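Local coordinates for ribosomal RNA small subunit methyltransferase E (Legionella pneumophila, PDB 5O95), which probably methylates N3 of a uridine in 16S ribosomal RNA, with S-adenosyl-L-methionine as the methyl donor, at the interface of chains A and B. Residues are numbered along the deposited sequence; one frame, centred on the assembly and turned at random. Chains: chain A/B, Ribosomal RNA small subunit methyltransferase E.

Contacts 1 and 2 are adjoining patches of the two-fold interface, the centres of their C-alpha atoms about 9 Å apart. On chain A residues 220 to 226 are continuous across the two, and contact 2 adds A:Thr229 from helix 227-242. Chain B brings its C-terminus and B:Leu105-B:Gly106 to contact 1, the latter following directly on B:Glu104 of contact 2, which draws on helices 94-104 and 124-145. Since this chain A segment carries S-adenosyl-L-methionine-binding residues, pairing of the chains probably helps shape the cofactor site; each contact recurs with the chains exchanged.

Contact 1: the interface of chains A and B. Residues chain A 220-223; chain B 105-106, 244-245.
B:Leu245, the C-terminal residue, lays its side chain against the backbone of A:Leu220 and A:Gly221, in the S-adenosyl-L-methionine-binding loop of this RsmE-family methyltransferase, a SPOUT-class enzyme whose cofactor site is built by a C-terminal trefoil knot. Its branch carbon CG meets the carbonyl carbon C of A:Leu220 at 3.7 Å, and its methyl CD1 points on toward A:Gly221 and the guanidinium of A:Arg223. Beside this apolar patch the ring of A:Pro222 crosses the side chain of B:Asp244 at about a right angle, CD lying 3.6 Å from the carboxylate carbon CG. The guanidinium of A:Arg223 has B:Gly106 over one face, with CA of the glycine 3.6 Å above the plane and displaced toward the rim. A bend at chi3 turns the arginine's end toward B:Asp244, which it grips end-on with two nitrogens. NH2 of A:Arg223 donates to carboxylate oxygen OD1 of B:Asp244 at 2.7 Å, nearly straight at 170°. NH1 of A:Arg223 donates to OD2 of B:Asp244 at 2.8 Å, OD2 accepting through its syn lone pair. With the two planes only 26° apart, the paired bonds of this salt bridge restrain rotation of both groups. With chi1 at 59°, the carboxylate of B:Asp244 is turned toward the arginine. At the rim water 1 links the chains, 2.8 Å from the backbone N of A:Gly221 and 2.7 Å from the terminal carboxylate oxygen OXT of B:Leu245.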
ATOM      1  N   LEU A 220       1.148  14.648   0.686  1.00 15.41           N
ATOM      2  CA  LEU A 220       1.547  13.585  -0.219  1.00 15.06           C
ATOM      3  C   LEU A 220       0.651  13.633  -1.445  1.00 16.09           C
ATOM      4  O   LEU A 220      -0.091  12.701  -1.733  1.00 16.54           O
ATOM      5  CB  LEU A 220       1.388  12.211   0.425  1.00 16.60           C
ATOM      6  CG  LEU A 220       2.348  11.916   1.596  1.00 18.57           C
ATOM      7  CD1 LEU A 220       1.912  10.666   2.332  1.00 19.65           C
ATOM      8  CD2 LEU A 220       3.768  11.809   1.064  1.00 19.15           C
ATOM      9  N   GLY A 221       0.699  14.754  -2.156  1.00 15.00           N
ATOM     10  CA  GLY A 221      -0.012  14.878  -3.407  1.00 16.70           C
ATOM     11  C   GLY A 221      -1.418  15.448  -3.315  1.00 16.69           C
ATOM     12  O   GLY A 221      -2.000  15.598  -2.231  1.00 17.86           O
ATOM     13  N   PRO A 222      -2.012  15.726  -4.474  1.00 16.77           N
ATOM     14  CA  PRO A 222      -3.325  16.376  -4.515  1.00 17.37           C
ATOM     15  C   PRO A 222      -4.516  15.432  -4.476  1.00 15.82           C
ATOM     16  O   PRO A 222      -5.659  15.908  -4.482  1.00 19.48           O
ATOM     17  CB  PRO A 222      -3.274  17.096  -5.875  1.00 20.62           C
ATOM     18  CG  PRO A 222      -2.492  16.157  -6.744  1.00 19.19           C
ATOM     19  CD  PRO A 222      -1.418  15.595  -5.821  1.00 18.92           C
ATOM     20  N   ARG A 223      -4.285  14.118  -4.483  1.00 17.82           N
ATOM     21  CA  ARG A 223      -5.346  13.132  -4.442  1.00 18.66           C
ATOM     22  C   ARG A 223      -5.519  12.622  -3.012  1.00 16.36           C
ATOM     23  O   ARG A 223      -4.545  12.492  -2.255  1.00 17.70           O
ATOM     24  CB  ARG A 223      -5.020  11.974  -5.400  1.00 21.35           C
ATOM     25  CG  ARG A 223      -4.872  12.435  -6.856  1.00 21.56           C
ATOM     26  CD  ARG A 223      -4.216  11.385  -7.760  1.00 20.12           C
ATOM     27  NE  ARG A 223      -2.818  11.255  -7.409  1.00 16.23           N
ATOM     28  CZ  ARG A 223      -1.838  12.064  -7.815  1.00 15.78           C
ATOM     29  NH1 ARG A 223      -2.085  13.090  -8.631  1.00 17.09           N
ATOM     30  NH2 ARG A 223      -0.591  11.851  -7.360  1.00 16.17           N
TER
ATOM     31  N   LEU B 105      -2.632   6.567  -6.483  1.00 13.82           N
ATOM     32  CA  LEU B 105      -1.285   7.095  -6.647  1.00 16.41           C
ATOM     33  C   LEU B 105      -1.079   7.769  -7.988  1.00 17.90           C
ATOM     34  O   LEU B 105       0.061   8.083  -8.336  1.00 18.77           O
ATOM     35  CB  LEU B 105      -0.229   5.991  -6.411  1.00 13.02           C
ATOM     36  CG  LEU B 105       0.323   5.906  -4.998  1.00 19.15           C
ATOM     37  CD1 LEU B 105       1.059   7.218  -4.654  1.00 20.62           C
ATOM     38  CD2 LEU B 105      -0.780   5.689  -4.001  1.00 21.30           C
ATOM     39  N   GLY B 106      -2.162   8.020  -8.737  1.00 14.06           N
ATOM     40  CA  GLY B 106      -2.077   8.802  -9.953  1.00 17.13           C
ATOM     41  C   GLY B 106      -1.543   8.092 -11.174  1.00 15.58           C
ATOM     42  O   GLY B 106      -1.147   8.756 -12.130  1.00 17.56           O
ATOM     43  N   ASP B 244       4.010  14.493  -8.417  1.00 19.96           N
ATOM     44  CA  ASP B 244       3.385  15.533  -7.608  1.00 20.01           C
ATOM     45  C   ASP B 244       3.232  15.151  -6.142  1.00 18.15           C
ATOM     46  O   ASP B 244       2.409  15.748  -5.439  1.00 21.37           O
ATOM     47  CB  ASP B 244       2.043  15.957  -8.201  1.00 16.50           C
ATOM     48  CG  ASP B 244       1.049  14.794  -8.319  1.00 22.42           C
ATOM     49  OD1 ASP B 244       1.370  13.649  -7.941  1.00 20.01           O
ATOM     50  OD2 ASP B 244      -0.073  15.070  -8.802  1.00 21.66           O
ATOM     51  N   LEU B 245       4.013  14.194  -5.652  1.00 17.46           N
ATOM     52  CA  LEU B 245       4.051  13.976  -4.215  1.00 21.44           C
ATOM     53  C   LEU B 245       5.170  14.798  -3.599  1.00 34.14           C
ATOM     54  O   LEU B 245       6.254  14.888  -4.175  1.00 25.76           O
ATOM     55  CB  LEU B 245       4.265  12.507  -3.890  1.00 18.94           C
ATOM     56  CG  LEU B 245       2.993  11.709  -3.642  1.00 20.27           C
ATOM     57  CD1 LEU B 245       2.038  11.811  -4.797  1.00 21.73           C
ATOM     58  CD2 LEU B 245       3.369  10.261  -3.399  1.00 19.69           C
ATOM     59  OXT LEU B 245       5.012  15.384  -2.527  1.00 24.93           O
TER
HETATM   60  O   HOH W   1       2.717  16.630  -1.742  1.00 23.42           O

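Contact 2: the interface of chains A and B. Residues chain A 224-226, 229; chain B 101, 104, 144.
Direct hydrogen bonds between A:Val224, A:Arg226 and A:Thr229 and side chains of B helices 94-104 and 124-145 join the S-adenosyl-L-methionine-binding segment to its partner subunit. Carboxylate oxygen OE1 of B:Glu104 accepts from the backbone N of A:Arg226 at 3.0 Å and from the hydroxyl OG1 of A:Thr229 at 2.9 Å. The donors approach opposite faces of the carboxylate plane, so the oxygen is held from both sides. The same hydroxyl OG1 of A:Thr229 accepts from the side-chain amine NZ of B:Lys101 at 2.8 Å, the lysine chain bending at chi4 (-43°) to bring its end there. The hydroxyl thus accepts from the lysine and donates to the glutamate. The amide NE2 of B:Gln144 donates to the carbonyl O of A:Val224 at 2.9 Å from above the carbonyl plane; a bend at chi2 (-84°) swings the amide that way. The charged pair is longer: OE2 of B:Glu104 lies at the guanidinium edge of A:Arg226, 3.8 Å from its NE, although this arginine is poorly ordered. Water 2 lies between NE of A:Arg226, a tentative link, and OE2 of B:Glu104, 2.8 Å from the latter, and also reaches OE1 of B:Gln144. Packing is lighter, with methyl CD2 of A:Leu225 touching CB of B:Glu104 at 4.0 Å. By fixing the stretch that carries A:Leu225, a cofactor-binding residue, and the start of helix 227-242, the contact probably steadies the S-adenosyl-L-methionine site within the dimer.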
ATOM      1  N   VAL A 224      -6.770  12.395  -2.637  1.00 18.35           N
ATOM      2  CA  VAL A 224      -7.086  11.926  -1.297  1.00 18.06           C
ATOM      3  C   VAL A 224      -6.754  10.441  -1.229  1.00 17.03           C
ATOM      4  O   VAL A 224      -7.323   9.639  -1.970  1.00 18.68           O
ATOM      5  CB  VAL A 224      -8.557  12.167  -0.949  1.00 22.84           C
ATOM      6  CG1 VAL A 224      -8.849  11.590   0.431  1.00 23.38           C
ATOM      7  CG2 VAL A 224      -8.883  13.684  -0.998  1.00 20.17           C
ATOM      8  N   LEU A 225      -5.872  10.077  -0.311  1.00 15.61           N
ATOM      9  CA  LEU A 225      -5.440   8.694  -0.144  1.00 17.11           C
ATOM     10  C   LEU A 225      -6.280   8.034   0.940  1.00 23.18           C
ATOM     11  O   LEU A 225      -6.538   8.631   1.986  1.00 23.58           O
ATOM     12  CB  LEU A 225      -3.969   8.655   0.258  1.00 16.32           C
ATOM     13  CG  LEU A 225      -2.975   9.247  -0.751  1.00 16.93           C
ATOM     14  CD1 LEU A 225      -1.510   9.120  -0.287  1.00 17.64           C
ATOM     15  CD2 LEU A 225      -3.226   8.631  -2.159  1.00 17.34           C
ATOM     16  N   ARG A 226      -6.717   6.798   0.686  1.00 19.62           N
ATOM     17  CA  ARG A 226      -7.293   6.019   1.772  1.00 18.01           C
ATOM     18  C   ARG A 226      -6.258   5.901   2.887  1.00 18.72           C
ATOM     19  O   ARG A 226      -5.059   5.960   2.635  1.00 18.50           O
ATOM     20  CB  ARG A 226      -7.665   4.615   1.283  1.00 20.22           C
ATOM     21  CG  ARG A 226      -8.843   4.618   0.341  1.00 23.83           C
ATOM     22  CD  ARG A 226      -9.136   3.190  -0.110  1.00 21.85           C
ATOM     23  NE  ARG A 226     -10.337   3.127  -0.942  1.00 60.78           N
ATOM     24  CZ  ARG A 226     -11.573   3.010  -0.466  1.00 73.79           C
ATOM     25  NH1 ARG A 226     -11.777   2.939   0.843  1.00 48.14           N
ATOM     26  NH2 ARG A 226     -12.610   2.965  -1.297  1.00 52.27           N
ATOM     27  N   THR A 229      -3.618   3.338   2.246  1.00 16.11           N
ATOM     28  CA  THR A 229      -2.704   3.766   1.201  1.00 17.10           C
ATOM     29  C   THR A 229      -1.744   4.832   1.723  1.00 18.06           C
ATOM     30  O   THR A 229      -0.566   4.850   1.352  1.00 17.69           O
ATOM     31  CB  THR A 229      -3.522   4.344   0.049  1.00 15.92           C
ATOM     32  OG1 THR A 229      -4.549   3.423  -0.301  1.00 18.95           O
ATOM     33  CG2 THR A 229      -2.624   4.631  -1.179  1.00 20.09           C
TER
ATOM     34  N   LYS B 101      -5.259   1.032  -5.638  1.00 15.17           N
ATOM     35  CA  LYS B 101      -4.242   1.899  -5.075  1.00 13.75           C
ATOM     36  C   LYS B 101      -3.392   2.581  -6.142  1.00 13.52           C
ATOM     37  O   LYS B 101      -2.884   3.682  -5.886  1.00 16.25           O
ATOM     38  CB  LYS B 101      -3.406   1.092  -4.078  1.00 16.45           C
ATOM     39  CG  LYS B 101      -4.295   0.643  -2.879  1.00 23.43           C
ATOM     40  CD  LYS B 101      -3.555   0.249  -1.642  1.00 38.28           C
ATOM     41  CE  LYS B 101      -4.578  -0.114  -0.565  1.00 37.07           C
ATOM     42  NZ  LYS B 101      -5.721   0.854  -0.533  1.00 40.70           N
ATOM     43  N   GLU B 104      -5.231   5.671  -6.997  1.00 15.71           N
ATOM     44  CA  GLU B 104      -5.021   6.694  -5.962  1.00 15.86           C
ATOM     45  C   GLU B 104      -3.660   7.353  -6.100  1.00 18.45           C
ATOM     46  O   GLU B 104      -3.513   8.557  -5.820  1.00 18.13           O
ATOM     47  CB  GLU B 104      -5.120   6.087  -4.555  1.00 19.96           C
ATOM     48  CG  GLU B 104      -6.477   5.562  -4.184  1.00 20.44           C
ATOM     49  CD  GLU B 104      -6.480   4.847  -2.830  1.00 25.19           C
ATOM     50  OE1 GLU B 104      -5.935   5.388  -1.850  1.00 27.81           O
ATOM     51  OE2 GLU B 104      -7.038   3.734  -2.753  1.00 27.22           O
ATOM     52  N   GLN B 144     -13.239   8.097  -5.214  1.00 16.52           N
ATOM     53  CA  GLN B 144     -12.770   8.278  -3.841  1.00 16.44           C
ATOM     54  C   GLN B 144     -11.629   9.295  -3.730  1.00 14.10           C
ATOM     55  O   GLN B 144     -11.601  10.101  -2.797  1.00 18.56           O
ATOM     56  CB  GLN B 144     -12.316   6.915  -3.288  1.00 15.90           C
ATOM     57  CG  GLN B 144     -11.607   6.979  -1.904  1.00 24.67           C
ATOM     58  CD  GLN B 144     -10.106   7.301  -1.978  1.00 34.93           C
ATOM     59  OE1 GLN B 144      -9.398   6.840  -2.869  1.00 25.01           O
ATOM     60  NE2 GLN B 144      -9.635   8.113  -1.048  1.00 30.85           N
TER
HETATM   61  O   HOH W   2      -9.647   4.220  -3.537  1.00 23.66           O